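Local coordinates for putative sulfatase yidJ (Bacteroides fragilis, PDB 2QZU), which probably hydrolyses sulfate esters as a metal-binding member of the sulfatase family, within the broader alkaline phosphatase clan, at residues Q37-G40 with D41-G44; S71-V75 with S76-R80; D360-P363 with T364-M368. All coordinates share one frame; numbering follows the deposited sequence.

Interaction 1: residues Q37-G40 with D41-G44; sequences QYRG and DAIG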
# COMPACT_ATOMS: atom_id res chain seq x y z
N GLN A 37 12.54 11.42 6.56
CA GLN A 37 12.01 11.97 5.32
C GLN A 37 11.22 13.27 5.48
O GLN A 37 10.22 13.50 4.79
CB GLN A 37 11.14 10.90 4.66
CG GLN A 37 10.87 11.09 3.19
CD GLN A 37 10.68 9.75 2.49
OE1 GLN A 37 11.59 8.93 2.45
NE2 GLN A 37 9.49 9.53 1.95
N TYR A 38 11.69 14.14 6.37
CA TYR A 38 11.05 15.43 6.65
C TYR A 38 11.76 16.56 5.89
O TYR A 38 12.94 16.84 6.13
CB TYR A 38 11.10 15.69 8.17
CG TYR A 38 10.22 16.82 8.67
CD1 TYR A 38 10.34 18.11 8.17
CD2 TYR A 38 9.27 16.58 9.67
CE1 TYR A 38 9.54 19.15 8.65
CE2 TYR A 38 8.46 17.62 10.16
CZ TYR A 38 8.61 18.90 9.64
OH TYR A 38 7.82 19.93 10.11
N ARG A 39 11.04 17.21 4.97
CA ARG A 39 11.61 18.32 4.19
C ARG A 39 11.83 19.58 5.01
O ARG A 39 10.97 19.97 5.81
CB ARG A 39 10.72 18.66 3.00
CG ARG A 39 10.76 17.64 1.88
CD ARG A 39 10.09 18.16 0.61
NE ARG A 39 8.65 18.36 0.74
CZ ARG A 39 8.08 19.51 1.09
NH1 ARG A 39 8.81 20.58 1.35
NH2 ARG A 39 6.75 19.59 1.15
N GLY A 40 12.97 20.23 4.79
CA GLY A 40 13.29 21.44 5.52
C GLY A 40 12.28 22.58 5.42
O GLY A 40 12.03 23.27 6.41
N ASP A 41 11.70 22.80 4.25
CA ASP A 41 10.74 23.89 4.10
C ASP A 41 9.34 23.56 4.61
O ASP A 41 8.47 24.43 4.60
CB ASP A 41 10.66 24.35 2.64
CG ASP A 41 11.92 25.05 2.18
OD1 ASP A 41 12.64 25.61 3.04
OD2 ASP A 41 12.19 25.06 0.96
N ALA A 42 9.13 22.33 5.06
CA ALA A 42 7.81 21.94 5.56
C ALA A 42 7.65 22.27 7.04
O ALA A 42 7.24 21.42 7.83
CB ALA A 42 7.59 20.45 5.32
N ILE A 43 8.01 23.50 7.40
CA ILE A 43 7.88 23.98 8.77
C ILE A 43 7.04 25.25 8.65
O ILE A 43 7.35 26.13 7.84
CB ILE A 43 9.24 24.34 9.40
CG1 ILE A 43 10.13 23.09 9.48
CG2 ILE A 43 9.04 24.91 10.79
CD1 ILE A 43 11.54 23.38 9.98
N GLY A 44 5.97 25.33 9.43
CA GLY A 44 5.08 26.48 9.37
C GLY A 44 5.71 27.85 9.49
O GLY A 44 5.41 28.75 8.70

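Interaction 2: residues S71-V75 with S76-R80; sequences SSYPV and SSPAR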
# COMPACT_ATOMS: atom_id res chain seq x y z
N SER A 71 21.47 17.54 4.27
CA SER A 71 21.96 16.19 4.52
C SER A 71 22.75 15.86 3.24
O SER A 71 22.18 15.82 2.14
CB SER A 71 20.79 15.21 4.69
OG SER A 71 21.28 13.89 4.93
N SER A 72 24.05 15.66 3.39
CA SER A 72 24.94 15.39 2.25
C SER A 72 24.68 14.12 1.45
O SER A 72 24.89 14.10 0.23
CB SER A 72 26.39 15.43 2.73
OG SER A 72 26.74 16.76 3.11
N TYR A 73 24.26 13.05 2.12
CA TYR A 73 23.95 11.80 1.43
C TYR A 73 22.51 11.57 1.87
O TYR A 73 22.26 10.88 2.86
CB TYR A 73 24.85 10.66 1.90
CG TYR A 73 24.88 9.46 0.98
CD1 TYR A 73 23.86 9.22 0.07
CD2 TYR A 73 25.95 8.55 1.02
CE1 TYR A 73 23.88 8.11 -0.78
CE2 TYR A 73 25.98 7.43 0.18
CZ TYR A 73 24.94 7.22 -0.72
OH TYR A 73 24.96 6.13 -1.55
N PRO A 74 21.54 12.15 1.14
CA PRO A 74 20.12 12.03 1.46
C PRO A 74 19.45 10.67 1.27
O PRO A 74 18.58 10.51 0.42
CB PRO A 74 19.49 13.13 0.62
CG PRO A 74 20.33 13.11 -0.61
CD PRO A 74 21.74 12.98 -0.07
N VAL A 75 19.88 9.70 2.07
CA VAL A 75 19.37 8.33 2.08
C VAL A 75 19.43 7.89 3.55
O VAL A 75 20.37 8.25 4.27
CB VAL A 75 20.24 7.40 1.22
CG1 VAL A 75 19.68 5.98 1.27
CG2 VAL A 75 20.27 7.90 -0.21
N SER A 76 18.45 7.10 3.98
CA SER A 76 18.37 6.68 5.38
C SER A 76 19.63 6.16 6.08
O SER A 76 20.23 6.86 6.89
CB SER A 76 17.24 5.66 5.55
OG SER A 76 17.09 5.30 6.91
N SER A 77 20.04 4.93 5.78
CA SER A 77 21.21 4.37 6.45
C SER A 77 22.48 5.21 6.31
O SER A 77 23.16 5.49 7.30
CB SER A 77 21.47 2.94 5.98
OG SER A 77 20.32 2.15 6.21
N PRO A 78 22.81 5.63 5.07
CA PRO A 78 24.02 6.44 4.89
C PRO A 78 24.02 7.69 5.75
O PRO A 78 25.02 8.02 6.39
CB PRO A 78 24.00 6.75 3.39
CG PRO A 78 23.35 5.53 2.81
CD PRO A 78 22.21 5.28 3.78
N ALA A 79 22.89 8.40 5.78
CA ALA A 79 22.80 9.62 6.57
C ALA A 79 22.97 9.31 8.06
O ALA A 79 23.71 10.00 8.75
CB ALA A 79 21.46 10.32 6.32
N ARG A 80 22.28 8.28 8.54
CA ARG A 80 22.37 7.90 9.95
C ARG A 80 23.78 7.43 10.29
O ARG A 80 24.27 7.67 11.39
CB ARG A 80 21.34 6.81 10.26
CG ARG A 80 19.90 7.29 10.06
CD ARG A 80 18.91 6.14 9.92
NE ARG A 80 17.56 6.64 9.67
CZ ARG A 80 16.77 7.18 10.60
NH1 ARG A 80 17.19 7.28 11.86
NH2 ARG A 80 15.57 7.62 10.27

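Interaction 3: residues D360-P363 with T364-M368; sequences DLYP and TLLSM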
# COMPACT_ATOMS: atom_id res chain seq x y z
N ASP A 360 27.23 16.91 10.79
CA ASP A 360 28.09 17.77 11.60
C ASP A 360 27.69 17.76 13.07
O ASP A 360 28.42 18.28 13.92
CB ASP A 360 28.04 19.22 11.10
CG ASP A 360 28.53 19.36 9.67
OD1 ASP A 360 29.44 18.59 9.28
OD2 ASP A 360 28.01 20.24 8.95
N LEU A 361 26.54 17.16 13.37
CA LEU A 361 26.06 17.14 14.75
C LEU A 361 26.94 16.40 15.76
O LEU A 361 26.95 16.76 16.94
CB LEU A 361 24.62 16.61 14.80
CG LEU A 361 23.61 17.59 14.17
CD1 LEU A 361 22.24 16.95 14.10
CD2 LEU A 361 23.56 18.88 14.99
N TYR A 362 27.70 15.40 15.31
CA TYR A 362 28.59 14.65 16.20
C TYR A 362 29.61 15.61 16.85
O TYR A 362 29.57 15.84 18.06
CB TYR A 362 29.29 13.53 15.41
CG TYR A 362 30.16 12.55 16.18
CD1 TYR A 362 31.06 12.98 17.16
CD2 TYR A 362 30.17 11.20 15.83
CE1 TYR A 362 31.95 12.09 17.77
CE2 TYR A 362 31.05 10.31 16.43
CZ TYR A 362 31.94 10.75 17.39
OH TYR A 362 32.80 9.86 17.97
N PRO A 363 30.52 16.20 16.05
CA PRO A 363 31.48 17.11 16.70
C PRO A 363 30.84 18.39 17.26
O PRO A 363 31.25 18.87 18.32
CB PRO A 363 32.48 17.41 15.58
CG PRO A 363 31.62 17.37 14.36
CD PRO A 363 30.75 16.15 14.59
N THR A 364 29.85 18.92 16.56
CA THR A 364 29.17 20.14 17.00
C THR A 364 28.53 20.00 18.38
O THR A 364 28.78 20.81 19.27
CB THR A 364 28.11 20.59 15.97
OG1 THR A 364 28.75 20.81 14.71
CG2 THR A 364 27.43 21.88 16.42
N LEU A 365 27.70 18.97 18.56
CA LEU A 365 27.04 18.77 19.85
C LEU A 365 28.03 18.43 20.96
O LEU A 365 27.95 18.99 22.06
CB LEU A 365 25.98 17.66 19.74
CG LEU A 365 24.74 18.01 18.91
CD1 LEU A 365 23.90 16.75 18.67
CD2 LEU A 365 23.91 19.06 19.64
N LEU A 366 28.97 17.53 20.68
CA LEU A 366 29.95 17.15 21.69
C LEU A 366 30.73 18.35 22.22
O LEU A 366 30.94 18.47 23.42
CB LEU A 366 30.91 16.10 21.11
CG LEU A 366 30.86 14.69 21.71
CD1 LEU A 366 29.43 14.29 22.04
CD2 LEU A 366 31.49 13.71 20.73
N SER A 367 31.16 19.23 21.32
CA SER A 367 31.91 20.42 21.74
C SER A 367 30.98 21.35 22.53
O SER A 367 31.38 21.92 23.54
CB SER A 367 32.49 21.16 20.53
OG SER A 367 33.59 20.45 19.97
N MSE A 368 29.75 21.52 22.06
CA MSE A 368 28.79 22.37 22.75
C MSE A 368 28.53 21.86 24.17
O MSE A 368 28.31 22.63 25.09
CB MSE A 368 27.45 22.41 22.01
CG MSE A 368 27.44 23.22 20.72
SE MSE A 368 25.74 23.00 19.81
CE MSE A 368 24.63 24.03 21.02

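Interaction 1: residues Q37-G40 with D41-G44
A type I beta turn from Arg39 to Ala42, in the loop that follows strand 29-35 of the main sheet, bends the chain so that Tyr38 meets Ala42 and Ile43, while Arg39 meets Asp41 and Ala42. The turn is closed by Ala42 N, which donates to Arg39 O at 3.1 Å with an N-H...O angle of 154°. Ala42 then centres an inverse gamma turn, whose weak bond runs from Ile43 N to Asp41 O. The two turns in succession present Ala42 O to the Tyr38 hydroxyl, where a weak hydrogen bond of 2.8 Å forms between Tyr38 OH and Ala42 O. Tyr38 CG lies anti to the backbone N (chi1 -167°), which sends the ring alongside the turn, with its CE1 atom 4.1 Å from Ala42 CB. The same methyl group sits over one face of the Arg39 guanidinium, 4.2 Å from NH1, whereas Asp41 CB approaches the edge of that group. Arg39 and Asp41 do not pair with each other: Arg39 NH1 makes a salt bridge to Glu49, and Asp41 OD1 makes one to Arg335. The Tyr38 ring packs edge-to-face with Phe310, and both Tyr38 and Ala42 touch Ile283 of helix 267-299, which places the two turns against that long helix, in a buried part of the chain. Ile43 packs at the same hydroxyl end of the tyrosine: its CG1 lies 4.0 Å from Tyr38 OH, while its CD1 reaches to 3.6 Å from Gly40 O.

Interaction 2: residues S71-V75 with S76-R80
The Tyr73 ring takes Pro78 on one face: CB of the proline stands 3.7 Å from the ring centroid, 19° off the ring normal and shifted toward the rim on the CD2 side, a CH-pi contact. A chi1 of -163° swings the ring away from its own backbone N and over to the first turn of helix 76-85, while the hydroxyl bonds to Val404 N. Val75 meets the proline from another direction, its CG1 lying 3.6 Å from Pro78 CD. At the N-cap position, Val75 O accepts from Ala79 N at 2.9 Å, the i to i+4 bond that opens the helix, and the Ala79 methyl lies 3.6 Å from Tyr73 O. Within the helix, Arg80 NE donates to Ser76 OG at 3.1 Å, and His134 ND1 is a further partner of that hydroxyl. The Arg80 guanidinium also forms a salt bridge to Asp36. Residues 76-80, Ser-Ser-Pro-Ala-Arg, match the serine-type sulfatase signature, in which the first residue is predicted to mature to 3-oxoalanine (formylglycine). Here Ser76 is unmodified, held at the helix N terminus, the place characteristic of that residue in sulfatase active sites.

Interaction 3: residues D360-P363 with T364-M368
Thr364 grips Asp360 O twice: its backbone N donates at 3.1 Å, and its OG1 donates at 2.7 Å from above the carbonyl plane. The hydroxyl is placed there by a chi1 of -59°, which sets OG1 beside its own backbone N and folds it back against the preceding turn. At the next residue, Leu365 N bonds to Leu361 O at 2.8 Å, and the two leucine side chains run alongside each other in one direction, with Leu361 CB 3.9 Å from Leu365 CD1. Tyr362 and Leu366 are joined by the next i to i+4 bond, and Leu366 CD2 is placed 3.4 Å from Tyr362 CE1. The chi1 of Leu366, -113°, lies off a staggered position, which may reflect strain or an uncertain placement of the branch, so this close approach is doubtful in detail. Ser367 N reaches Pro363 O at 3.0 Å and continues the helical bonding.

The second shell fixes the polar ends. Thr364 OG1 also bonds to Leu384 N, the Asp360 carboxylate is held by Gln399 and by the backbone N atoms of Ala357 and Phe382, and Ser367 OG meets Asp383. Tyr362 OH bonds to Arg114 O, and its ring stacks edge-to-face with Trp116. Helix 361-368 is thus packed on several sides: Leu361 and Leu365 rest on Phe32 of strand 29-35, Tyr362 and Leu366 on Val119 of helix 116-122, and selenomethionine Met368 on Val388 and Leu389 of helix 385-390.

Overall arrangement
From the N terminus, the three local contacts follow in series, and none nests in or crosses another. Interaction 1, closed by a beta turn, lies between strand 29-35 and helix 54-61; interaction 2 leads from the loop after strand 64-66 into the start of helix 76-85; interaction 3 runs along the much later helix 361-368. Their centres lie about 16 Å (1 and 2), 17 Å (2 and 3) and 23 Å (1 and 3) apart, without touching. Asp313 links the first two, bonding to Gln37 N and Ser71 OG. Strand 399-404 borders residues 71-75, and its Gln399 also holds Asp360 of interaction 3, whose helix packs on strand 29-35.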